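Long-range contact in dehalogenase (Rhodospirillaceae, PDB 6A41), which is a short-chain dehydrogenase/reductase-like enzyme with a Rossmann fold that probably carries out a dehalogenation reaction: residues V7-N12 / D78-N83. Numbering follows the deposited sequence.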
# COMPACT_ATOMS: atom_id res chain seq x y z
N VAL A 7 20.17 15.32 -20.36
CA VAL A 7 20.14 16.63 -19.71
C VAL A 7 19.18 16.52 -18.52
O VAL A 7 17.94 16.24 -18.74
CB VAL A 7 19.63 17.76 -20.70
CG1 VAL A 7 19.54 19.09 -19.99
CG2 VAL A 7 20.56 17.81 -21.91
N ILE A 8 19.73 16.70 -17.31
CA ILE A 8 18.98 16.56 -16.07
C ILE A 8 18.91 17.93 -15.39
O ILE A 8 19.95 18.50 -15.09
CB ILE A 8 19.66 15.56 -15.18
CG1 ILE A 8 19.63 14.25 -15.96
CG2 ILE A 8 18.91 15.39 -13.88
CD1 ILE A 8 20.15 13.11 -15.27
N LEU A 9 17.72 18.42 -15.10
CA LEU A 9 17.60 19.67 -14.36
C LEU A 9 17.26 19.32 -12.92
O LEU A 9 16.26 18.64 -12.68
CB LEU A 9 16.39 20.40 -14.98
CG LEU A 9 15.94 21.60 -14.21
CD1 LEU A 9 17.11 22.55 -14.06
CD2 LEU A 9 14.70 22.22 -14.94
N ILE A 10 18.04 19.76 -11.95
CA ILE A 10 17.80 19.47 -10.58
C ILE A 10 17.44 20.84 -9.90
O ILE A 10 18.14 21.83 -10.07
CB ILE A 10 19.04 18.94 -9.88
CG1 ILE A 10 19.63 17.68 -10.60
CG2 ILE A 10 18.73 18.59 -8.40
CD1 ILE A 10 21.00 17.24 -10.12
N THR A 11 16.33 20.90 -9.22
CA THR A 11 15.93 22.08 -8.51
C THR A 11 16.49 22.13 -7.09
O THR A 11 16.90 21.15 -6.50
CB THR A 11 14.40 22.23 -8.43
OG1 THR A 11 13.83 21.13 -7.69
CG2 THR A 11 13.82 22.20 -9.82
N ASN A 12 16.47 23.33 -6.53
CA ASN A 12 16.89 23.59 -5.15
C ASN A 12 18.12 22.80 -4.78
O ASN A 12 18.20 22.14 -3.70
CB ASN A 12 15.70 23.35 -4.24
CG ASN A 12 14.46 24.12 -4.62
OD1 ASN A 12 14.46 25.37 -4.61
ND2 ASN A 12 13.44 23.43 -5.04
N ASP A 78 15.83 16.22 -20.47
CA ASP A 78 15.43 14.82 -20.48
C ASP A 78 14.77 14.42 -19.16
O ASP A 78 13.92 13.49 -19.14
CB ASP A 78 16.62 13.91 -20.71
CG ASP A 78 17.14 14.01 -22.13
OD1 ASP A 78 16.34 13.74 -23.08
OD2 ASP A 78 18.27 14.46 -22.34
N ALA A 79 15.25 14.97 -18.02
CA ALA A 79 14.69 14.67 -16.74
C ALA A 79 14.61 15.88 -15.82
O ALA A 79 15.59 16.72 -15.79
CB ALA A 79 15.58 13.64 -16.03
N LEU A 80 13.48 16.02 -15.17
CA LEU A 80 13.30 17.00 -14.11
C LEU A 80 13.40 16.30 -12.77
O LEU A 80 12.55 15.41 -12.47
CB LEU A 80 12.00 17.74 -14.22
CG LEU A 80 11.48 18.62 -13.06
CD1 LEU A 80 12.49 19.76 -12.88
CD2 LEU A 80 10.10 19.15 -13.34
N VAL A 81 14.30 16.74 -11.92
CA VAL A 81 14.34 16.23 -10.57
C VAL A 81 13.79 17.30 -9.66
O VAL A 81 14.47 18.38 -9.46
CB VAL A 81 15.78 15.85 -10.17
CG1 VAL A 81 15.84 15.44 -8.74
CG2 VAL A 81 16.34 14.77 -11.07
N ASN A 82 12.57 17.13 -9.19
CA ASN A 82 11.93 18.14 -8.35
C ASN A 82 12.42 17.82 -6.91
O ASN A 82 11.87 16.97 -6.28
CB ASN A 82 10.44 18.02 -8.39
CG ASN A 82 9.77 18.73 -9.57
OD1 ASN A 82 8.90 18.14 -10.21
ND2 ASN A 82 10.00 19.96 -9.71
N ASN A 83 13.44 18.52 -6.44
CA ASN A 83 14.10 18.36 -5.19
C ASN A 83 13.58 19.45 -4.24
O ASN A 83 13.97 20.57 -4.26
CB ASN A 83 15.59 18.42 -5.43
CG ASN A 83 16.39 18.40 -4.16
OD1 ASN A 83 16.31 17.44 -3.36
ND2 ASN A 83 17.20 19.41 -3.97
O HOH W 1 11.10 21.50 -7.58
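Ile-8 and Val-81 meet through their CG2 methyls, 3.9 Å apart, on the face of the sheet shared by Ala-79 and Ile-10. Beta-branched residues suit these extended strands, and the small Ala-79 lets CG1 of Ile-8 settle near its CB. On the other face Leu-9 and Leu-80 run alongside each other in the same direction, long enough to touch at their tips, Leu-9 CD2 to Leu-80 CD1. Between the two faces the backbones pair in parallel: Leu-9 N-H goes to Ala-79 O, and Leu-9 O takes Val-81 N-H, nearly straight at 177°. At the strand starts, Asp-78 OD2 accepts from Val-7 N through its anti lone pair, OD1 forms a salt bridge with Arg-126, and Val-7 O receives both Asp-78 N and Ala-79 N. At the far end Thr-11 turns OG1 between its backbone N and carbonyl carbon (chi1 62°); this hydroxyl accepts from Asn-83 N at 2.9 Å and bonds a water also held by Asn-82 ND2, while CG2 packs on Leu-80 CD1. A valine here would probably leave Asn-83 N without its acceptor and the water with one partner fewer. Asn-83 ND2 donates to Thr-11 O and Lys-15 O. Strand 79-83 is the middle of the seven-stranded Rossmann sheet; 31-34 lies beyond 7-10 and 129-136 beyond 79-83, with helix 214-225 against Val-81 and helix 98-126 against Thr-11.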